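Local coordinates for glycoside hydrolase family protein (Novosphingobium sp. PP1Y, PDB 6Q2F) that acts as an alpha-L-rhamnosidase (RHA-P), a glycoside hydrolase that probably cleaves alpha-linked L-rhamnose from its glycosides, at residues Leu585-Pro590 and Gly617-Leu622; Gly593-Met598 and Ala742-Leu747; Ala607-Phe612 and Ala624-Ala629. All coordinates share one frame; numbering follows the deposited sequence.

Contact 1 (Leu585-Pro590 and Gly617-Leu622). With NA (sodium ion), chain B.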
loop_
_atom_site.group_PDB
_atom_site.type_symbol
_atom_site.label_atom_id
_atom_site.label_comp_id
_atom_site.label_asym_id
_atom_site.label_seq_id
_atom_site.Cartn_x
_atom_site.Cartn_y
_atom_site.Cartn_z
ATOM N N LEU A 585 -1.227 -5.058 0.476
ATOM C CA LEU A 585 -2.528 -4.462 0.149
ATOM C C LEU A 585 -2.482 -3.071 -0.446
ATOM O O LEU A 585 -3.129 -2.809 -1.407
ATOM C CB LEU A 585 -3.501 -4.530 1.324
ATOM C CG LEU A 585 -3.656 -5.873 2.009
ATOM C CD1 LEU A 585 -4.517 -5.786 3.237
ATOM C CD2 LEU A 585 -4.180 -6.905 1.069
ATOM N N GLU A 586 -1.676 -2.218 0.164
ATOM C CA GLU A 586 -1.429 -0.840 -0.281
ATOM C C GLU A 586 -2.621 0.081 -0.067
ATOM O O GLU A 586 -2.482 1.127 0.582
ATOM C CB GLU A 586 -1.004 -0.778 -1.761
ATOM C CG GLU A 586 -0.680 0.664 -2.217
ATOM C CD GLU A 586 -0.240 0.762 -3.668
ATOM O OE1 GLU A 586 -0.860 1.558 -4.392
ATOM O OE2 GLU A 586 0.710 0.066 -4.075
ATOM N N ASP A 587 -3.783 -0.287 -0.603
ATOM C CA ASP A 587 -4.931 0.615 -0.728
ATOM C C ASP A 587 -6.140 0.004 -0.019
ATOM O O ASP A 587 -6.800 -0.891 -0.562
ATOM C CB ASP A 587 -5.221 0.888 -2.209
ATOM C CG ASP A 587 -6.284 1.956 -2.429
ATOM O OD1 ASP A 587 -6.729 2.584 -1.451
ATOM O OD2 ASP A 587 -6.659 2.175 -3.604
ATOM N N HIS A 588 -6.435 0.513 1.182
ATOM C CA HIS A 588 -7.568 0.064 2.014
ATOM C C HIS A 588 -7.523 -1.462 2.132
ATOM O O HIS A 588 -6.486 -2.021 2.512
ATOM C CB HIS A 588 -8.853 0.626 1.452
ATOM C CG HIS A 588 -8.922 2.115 1.501
ATOM N ND1 HIS A 588 -8.311 2.916 0.563
ATOM C CD2 HIS A 588 -9.515 2.951 2.383
ATOM C CE1 HIS A 588 -8.536 4.184 0.857
ATOM N NE2 HIS A 588 -9.263 4.234 1.958
ATOM N N ARG A 589 -8.603 -2.174 1.808
ATOM C CA ARG A 589 -8.719 -3.597 2.103
ATOM C C ARG A 589 -9.254 -4.305 0.869
ATOM O O ARG A 589 -10.450 -4.617 0.780
ATOM C CB ARG A 589 -9.607 -3.825 3.330
ATOM C CG ARG A 589 -9.595 -5.287 3.829
ATOM C CD ARG A 589 -10.368 -5.450 5.128
ATOM N NE ARG A 589 -9.937 -6.659 5.831
ATOM C CZ ARG A 589 -10.369 -7.038 7.029
ATOM N NH1 ARG A 589 -11.268 -6.306 7.686
ATOM N NH2 ARG A 589 -9.894 -8.153 7.569
ATOM N N PRO A 590 -8.394 -4.556 -0.120
ATOM C CA PRO A 590 -8.871 -5.169 -1.368
ATOM C C PRO A 590 -9.200 -6.648 -1.220
ATOM O O PRO A 590 -9.986 -7.173 -2.014
ATOM C CB PRO A 590 -7.697 -4.955 -2.330
ATOM C CG PRO A 590 -6.518 -4.921 -1.439
ATOM C CD PRO A 590 -6.961 -4.251 -0.169
ATOM N N GLY A 617 -2.695 16.753 1.608
ATOM C CA GLY A 617 -1.989 15.757 2.373
ATOM C C GLY A 617 -1.940 14.427 1.650
ATOM O O GLY A 617 -2.660 14.187 0.677
ATOM N N PRO A 618 -1.072 13.539 2.106
ATOM C CA PRO A 618 -0.932 12.238 1.441
ATOM C C PRO A 618 -2.185 11.389 1.602
ATOM O O PRO A 618 -3.024 11.621 2.471
ATOM C CB PRO A 618 0.258 11.601 2.161
ATOM C CG PRO A 618 0.179 12.189 3.561
ATOM C CD PRO A 618 -0.278 13.627 3.345
ATOM N N ARG A 619 -2.308 10.394 0.732
ATOM C CA ARG A 619 -3.319 9.366 0.937
ATOM C C ARG A 619 -2.977 8.582 2.192
ATOM O O ARG A 619 -1.912 7.964 2.269
ATOM C CB ARG A 619 -3.383 8.450 -0.276
ATOM C CG ARG A 619 -3.868 9.185 -1.539
ATOM C CD ARG A 619 -3.715 8.266 -2.754
ATOM N NE ARG A 619 -4.394 6.981 -2.571
ATOM C CZ ARG A 619 -4.048 5.864 -3.200
ATOM N NH1 ARG A 619 -3.011 5.868 -4.031
ATOM N NH2 ARG A 619 -4.722 4.741 -2.985
ATOM N N GLN A 620 -3.877 8.624 3.176
ATOM C CA GLN A 620 -3.607 8.001 4.472
ATOM C C GLN A 620 -3.274 6.519 4.326
ATOM O O GLN A 620 -2.392 6.010 5.022
ATOM C CB GLN A 620 -4.798 8.199 5.403
ATOM C CG GLN A 620 -5.033 9.678 5.752
ATOM C CD GLN A 620 -3.823 10.316 6.406
ATOM O OE1 GLN A 620 -3.204 9.736 7.295
ATOM N NE2 GLN A 620 -3.466 11.507 5.951
ATOM N N THR A 621 -3.942 5.813 3.405
ATOM C CA THR A 621 -3.682 4.382 3.281
ATOM C C THR A 621 -2.221 4.112 2.941
ATOM O O THR A 621 -1.678 3.058 3.301
ATOM C CB THR A 621 -4.614 3.762 2.231
ATOM O OG1 THR A 621 -4.461 2.338 2.236
ATOM C CG2 THR A 621 -4.333 4.315 0.822
ATOM N N LEU A 622 -1.567 5.059 2.271
ATOM C CA LEU A 622 -0.175 4.889 1.876
ATOM C C LEU A 622 0.779 5.171 3.029
ATOM O O LEU A 622 1.899 4.658 3.038
ATOM C CB LEU A 622 0.134 5.794 0.678
ATOM C CG LEU A 622 -0.724 5.490 -0.563
ATOM C CD1 LEU A 622 -0.268 6.285 -1.781
ATOM C CD2 LEU A 622 -0.658 4.014 -0.867
HETATM NA NA NA B . 1.527 -1.042 -6.024
HETATM O O HOH W 1 -3.142 3.060 -4.650
#
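Two hydrogen bonds grip the hydroxyl of Thr621, one given and one received, both with backbone of the loop that follows strand 579-582. Its OG1, anti to the backbone N of its own residue, donates to Glu586 O at 2.8 Å, arriving from above the carbonyl plane. The same OG1 accepts the amide of His588, with N 2.9 Å away and an almost straight N-H...O angle of 168°. Asp587 is thereby bracketed by backbone bonds to one side chain at the start of helix 620-636. The imidazole of His588 swings across this threonine, whose CB lies over one ring face, offset toward the rim. In the plane of that ring, ND1 donates to Asp587 OD1 at 2.6 Å, while NE2 is bonded to Asp750. The carboxylate of Asp587 is shared: Arg619 NH2 sits over the face of the carboxylate, 3.3 Å from OD2 in a salt bridge, with the carboxylate and guanidinium planes steeply inclined at 78°. Arg619, bent at its third torsion, also makes a cation-pi contact with Trp610. Its NH2 gives a further hydrogen bond to a water, which in turn donates to Glu586 OE1 at 2.7 Å. Glu586 stretches out beside Leu622, pointing the same way, and CG touches Leu622 CD2 at 3.6 Å. At its tip OE2 binds the sodium ion at 2.4 Å, a site completed by Asp503, Ser504, Glu583 and Glu644. The threonine thus fixes the backbone from which a metal ligand springs, and the water relays Arg619 to the oxygen of Glu586 that does not bind sodium. With a carboxylate at each nitrogen, His588 is likely to lean toward its protonated form.

Contact 2 (Gly593-Met598 and Ala742-Leu747)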
loop_
_atom_site.group_PDB
_atom_site.type_symbol
_atom_site.label_atom_id
_atom_site.label_comp_id
_atom_site.label_asym_id
_atom_site.label_seq_id
_atom_site.Cartn_x
_atom_site.Cartn_y
_atom_site.Cartn_z
ATOM N N GLY A 593 -6.322 -10.715 4.420
ATOM C CA GLY A 593 -4.889 -10.822 4.607
ATOM C C GLY A 593 -4.388 -9.748 5.547
ATOM O O GLY A 593 -4.998 -8.691 5.719
ATOM N N ASP A 594 -3.257 -10.030 6.174
ATOM C CA ASP A 594 -2.577 -9.085 7.036
ATOM C C ASP A 594 -1.363 -8.529 6.303
ATOM O O ASP A 594 -0.515 -9.297 5.850
ATOM C CB ASP A 594 -2.143 -9.753 8.336
ATOM C CG ASP A 594 -1.375 -8.790 9.219
ATOM O OD1 ASP A 594 -2.034 -7.943 9.836
ATOM O OD2 ASP A 594 -0.138 -8.861 9.246
ATOM N N ASP A 595 -1.260 -7.200 6.220
ATOM C CA ASP A 595 -0.219 -6.629 5.366
ATOM C C ASP A 595 1.168 -6.605 6.005
ATOM O O ASP A 595 2.129 -6.250 5.319
ATOM C CB ASP A 595 -0.610 -5.221 4.857
ATOM C CG ASP A 595 -1.157 -4.297 5.932
ATOM O OD1 ASP A 595 -1.297 -4.708 7.104
ATOM O OD2 ASP A 595 -1.474 -3.140 5.578
HETATM N N MSE A 596 1.313 -6.992 7.269
HETATM C CA MSE A 596 2.651 -7.306 7.784
HETATM C C MSE A 596 3.012 -8.746 7.457
HETATM O O MSE A 596 4.104 -9.034 6.986
HETATM C CB MSE A 596 2.760 -7.054 9.299
HETATM C CG MSE A 596 2.776 -5.557 9.612
HETATM SE SE MSE A 596 3.212 -5.225 11.494
HETATM C CE MSE A 596 4.974 -5.963 11.565
ATOM N N ALA A 597 2.077 -9.654 7.713
ATOM C CA ALA A 597 2.358 -11.064 7.465
ATOM C C ALA A 597 2.661 -11.294 5.993
ATOM O O ALA A 597 3.582 -12.031 5.639
ATOM C CB ALA A 597 1.168 -11.913 7.925
HETATM N N MSE A 598 1.927 -10.619 5.129
HETATM C CA MSE A 598 2.088 -10.765 3.678
HETATM C C MSE A 598 3.492 -10.368 3.215
HETATM O O MSE A 598 3.943 -10.813 2.168
HETATM C CB MSE A 598 1.037 -9.935 2.958
HETATM C CG MSE A 598 -0.361 -10.508 3.066
HETATM SE SE MSE A 598 -1.672 -9.119 2.722
HETATM C CE MSE A 598 -1.369 -9.027 0.769
ATOM N N ALA A 742 -8.839 -6.140 10.959
ATOM C CA ALA A 742 -8.441 -5.443 9.741
ATOM C C ALA A 742 -6.958 -5.093 9.676
ATOM O O ALA A 742 -6.344 -4.742 10.685
ATOM C CB ALA A 742 -9.288 -4.191 9.550
ATOM N N PRO A 743 -6.394 -5.186 8.476
ATOM C CA PRO A 743 -4.987 -4.862 8.250
ATOM C C PRO A 743 -4.739 -3.374 8.496
ATOM O O PRO A 743 -5.650 -2.595 8.752
ATOM C CB PRO A 743 -4.776 -5.241 6.779
ATOM C CG PRO A 743 -6.125 -4.978 6.151
ATOM C CD PRO A 743 -7.126 -5.402 7.212
ATOM N N LEU A 744 -3.469 -2.987 8.400
ATOM C CA LEU A 744 -3.092 -1.607 8.695
ATOM C C LEU A 744 -3.667 -0.639 7.661
ATOM O O LEU A 744 -4.185 0.428 8.019
ATOM C CB LEU A 744 -1.573 -1.496 8.770
ATOM C CG LEU A 744 -0.948 -2.201 9.977
ATOM C CD1 LEU A 744 0.543 -2.389 9.770
ATOM C CD2 LEU A 744 -1.185 -1.380 11.249
ATOM N N THR A 745 -3.613 -1.004 6.372
ATOM C CA THR A 745 -4.246 -0.159 5.361
ATOM C C THR A 745 -5.758 -0.162 5.499
ATOM O O THR A 745 -6.420 0.696 4.915
ATOM C CB THR A 745 -3.877 -0.613 3.942
ATOM O OG1 THR A 745 -4.112 -2.024 3.801
ATOM C CG2 THR A 745 -2.398 -0.313 3.647
ATOM N N GLY A 746 -6.311 -1.119 6.239
ATOM C CA GLY A 746 -7.727 -1.131 6.540
ATOM C C GLY A 746 -8.033 -0.276 7.750
ATOM O O GLY A 746 -8.869 0.629 7.678
ATOM N N LEU A 747 -7.342 -0.538 8.868
ATOM C CA LEU A 747 -7.587 0.240 10.079
ATOM C C LEU A 747 -7.373 1.724 9.824
ATOM O O LEU A 747 -8.141 2.566 10.301
ATOM C CB LEU A 747 -6.667 -0.221 11.207
ATOM C CG LEU A 747 -6.872 -1.590 11.880
ATOM C CD1 LEU A 747 -5.666 -1.908 12.774
ATOM C CD2 LEU A 747 -8.177 -1.613 12.701
#
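The tight part of this contact is a two-pronged bond from Asp595 into the first turn of helix 744-747. Its CG sits in the crowded position between the backbone N and the carbonyl carbon (chi1 46°), which turns the carboxylate end-on to the helix. OD1 accepts Leu744 N at 3.1 Å and OD2 accepts Thr745 N at 3.1 Å, each through its syn lone pair, with N-H...O angles of 165° and 158°. Two successive amides at a helix start are so held by one buried carboxylate, which the positive end of the short helix would probably help to keep ionised. Close around it, Pro743 at the N-cap position brings CB to 3.5 Å from Asp595 OD1, crossing the carboxylate at about a right angle, and Leu744 lays its CB against both oxygens. Pro743 CB also rests on the carbonyl of Gly593, 3.6 Å from its O.

The rest is looser. Asp594, partly exposed, comes no nearer to Pro743 than 4.4 Å, from CA to CB. Its side chain turns back on its own loop in an Asx motif, OD2 accepting Ala597 N at 2.8 Å, and is held further by Tyr738 and Asn766. Met596, present as selenomethionine, adds one apolar touch, CG to Leu744 CD1 at 3.9 Å. Beyond the pair, Met596 packs on helix 620-636 and, together with Leu744, on Tyr764 of strand 762-765, whereas Met598 leans on helix 543-575; the loop is wedged between two barrel helices and the short helix 744-747.

Contact 3 (Ala607-Phe612 and Ala624-Ala629)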
loop_
_atom_site.group_PDB
_atom_site.type_symbol
_atom_site.label_atom_id
_atom_site.label_comp_id
_atom_site.label_asym_id
_atom_site.label_seq_id
_atom_site.Cartn_x
_atom_site.Cartn_y
_atom_site.Cartn_z
ATOM N N ALA A 607 6.254 -0.723 0.028
ATOM C CA ALA A 607 5.009 0.028 0.098
ATOM C C ALA A 607 5.002 1.006 -1.075
ATOM O O ALA A 607 5.745 0.846 -2.049
ATOM C CB ALA A 607 4.899 0.705 1.468
ATOM N N ALA A 608 4.148 2.025 -0.997
ATOM C CA ALA A 608 3.994 3.002 -2.069
ATOM C C ALA A 608 3.697 4.376 -1.468
ATOM O O ALA A 608 3.183 4.489 -0.349
ATOM C CB ALA A 608 2.863 2.612 -3.054
ATOM N N LEU A 609 4.027 5.424 -2.222
ATOM C CA LEU A 609 3.584 6.778 -1.886
ATOM C C LEU A 609 3.353 7.567 -3.161
ATOM O O LEU A 609 4.243 7.645 -4.007
ATOM C CB LEU A 609 4.581 7.542 -1.000
ATOM C CG LEU A 609 4.039 8.981 -0.836
ATOM C CD1 LEU A 609 2.836 9.050 0.151
ATOM C CD2 LEU A 609 5.110 10.017 -0.465
ATOM N N TRP A 610 2.165 8.154 -3.280
ATOM C CA TRP A 610 1.816 9.003 -4.407
ATOM C C TRP A 610 2.117 10.467 -4.083
ATOM O O TRP A 610 2.102 10.882 -2.923
ATOM C CB TRP A 610 0.333 8.861 -4.757
ATOM C CG TRP A 610 -0.031 7.582 -5.459
ATOM C CD1 TRP A 610 0.488 6.346 -5.231
ATOM C CD2 TRP A 610 -0.992 7.431 -6.499
ATOM N NE1 TRP A 610 -0.087 5.435 -6.069
ATOM C CE2 TRP A 610 -1.001 6.078 -6.860
ATOM C CE3 TRP A 610 -1.847 8.314 -7.165
ATOM C CZ2 TRP A 610 -1.840 5.576 -7.852
ATOM C CZ3 TRP A 610 -2.673 7.816 -8.155
ATOM C CH2 TRP A 610 -2.661 6.457 -8.489
ATOM N N THR A 611 2.416 11.246 -5.120
ATOM C CA THR A 611 2.501 12.681 -4.935
ATOM C C THR A 611 1.139 13.218 -4.513
ATOM O O THR A 611 0.090 12.623 -4.784
ATOM C CB THR A 611 2.969 13.362 -6.213
ATOM O OG1 THR A 611 1.943 13.261 -7.202
ATOM C CG2 THR A 611 4.256 12.682 -6.712
ATOM N N PHE A 612 1.166 14.352 -3.824
ATOM C CA PHE A 612 -0.062 14.940 -3.313
ATOM C C PHE A 612 0.122 16.447 -3.202
ATOM O O PHE A 612 1.236 16.934 -2.977
ATOM C CB PHE A 612 -0.432 14.349 -1.949
ATOM C CG PHE A 612 0.649 14.517 -0.909
ATOM C CD1 PHE A 612 1.656 13.573 -0.786
ATOM C CD2 PHE A 612 0.657 15.615 -0.057
ATOM C CE1 PHE A 612 2.658 13.726 0.157
ATOM C CE2 PHE A 612 1.647 15.772 0.910
ATOM C CZ PHE A 612 2.653 14.836 1.010
ATOM N N ALA A 624 -0.070 4.287 6.215
ATOM C CA ALA A 624 -0.184 2.979 6.864
ATOM C C ALA A 624 0.579 1.906 6.096
ATOM O O ALA A 624 1.267 1.077 6.699
ATOM C CB ALA A 624 -1.658 2.591 7.003
ATOM N N ASP A 625 0.489 1.936 4.761
ATOM C CA ASP A 625 1.190 0.956 3.931
ATOM C C ASP A 625 2.691 0.984 4.203
ATOM O O ASP A 625 3.326 -0.064 4.402
ATOM C CB ASP A 625 0.895 1.239 2.452
ATOM C CG ASP A 625 1.458 0.176 1.518
ATOM O OD1 ASP A 625 1.551 -1.000 1.927
ATOM O OD2 ASP A 625 1.828 0.541 0.371
HETATM N N MSE A 626 3.274 2.183 4.233
HETATM C CA MSE A 626 4.702 2.341 4.468
HETATM C C MSE A 626 5.090 2.017 5.906
HETATM O O MSE A 626 6.160 1.464 6.167
HETATM C CB MSE A 626 5.149 3.773 4.140
HETATM C CG MSE A 626 5.258 4.113 2.661
HETATM SE SE MSE A 626 5.894 5.998 2.469
HETATM C CE MSE A 626 4.298 6.943 3.055
ATOM N N LYS A 627 4.241 2.417 6.848
ATOM C CA LYS A 627 4.561 2.163 8.246
ATOM C C LYS A 627 4.507 0.667 8.525
ATOM O O LYS A 627 5.362 0.123 9.232
ATOM C CB LYS A 627 3.604 2.936 9.159
ATOM C CG LYS A 627 4.056 3.004 10.631
ATOM C CD LYS A 627 5.377 3.744 10.799
ATOM C CE LYS A 627 5.768 3.862 12.303
ATOM N NZ LYS A 627 7.105 4.514 12.444
ATOM N N GLY A 628 3.538 -0.023 7.918
ATOM C CA GLY A 628 3.511 -1.475 8.012
ATOM C C GLY A 628 4.751 -2.104 7.420
ATOM O O GLY A 628 5.359 -2.992 8.019
ATOM N N ALA A 629 5.142 -1.661 6.229
ATOM C CA ALA A 629 6.319 -2.251 5.604
ATOM C C ALA A 629 7.571 -1.969 6.431
ATOM O O ALA A 629 8.432 -2.840 6.580
ATOM C CB ALA A 629 6.482 -1.726 4.174
#
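Apolar contact makes up most of this interface, where strand 607-610 and helix 624-629 run roughly antiparallel (149° between directions) with their axes only 6.9 Å apart. Such closeness rests on Ala607, whose methyl points at the helix: CB lies 3.4 Å from the backbone CA of Met626 and 4.0 Å from Ala629 CB. Met626, present as selenomethionine, sends its CG anti to the carbonyl carbon and along the strand, past Ala608 O. It then bends at the last torsion so that CE meets Leu609 CD1 at 3.9 Å, the two side chains crossing obliquely.

The polar contact belongs to Asp625. Its CG is anti to the backbone N, which lays the carboxylate over Ala607 with OD2 3.2 Å from that residue's CA. The same oxygen takes a weak, strongly bent hydrogen bond from Ala608 N, 3.1 Å away, and OD1 forms a salt bridge with Arg599. An alanine in place of Asp625 would remove both bonds and would probably loosen the tie between helix, strand and Arg599.

This is strand-on-helix packing within the beta-alpha-beta unit of strand 604-610, helix 620-636 and strand 642-649. The side chain of Asp625 also touches Glu586, a sodium ligand, so in this acidic neighbourhood Arg599 is likely to be what keeps the buried carboxylate charged.

From the N terminus, the long loop after strand 579-582 supplies the first segments of contacts 1 and 2, and strand 604-610 that of contact 3. Contact 1 closes first, when the chain reaches the start of helix 620-636; contact 3 closes one turn later on the same helix. These two loops cross. Contact 2 closes only at helix 744-747, so its loop crosses that of contact 1 and encloses contact 3 entirely. His588 and Thr745 join contacts 1 and 2 directly, while Leu744 packs on helix 620-636. Together they tie the parallel beta/alpha barrel, near its sodium site, to the segment leading into strand 762-765.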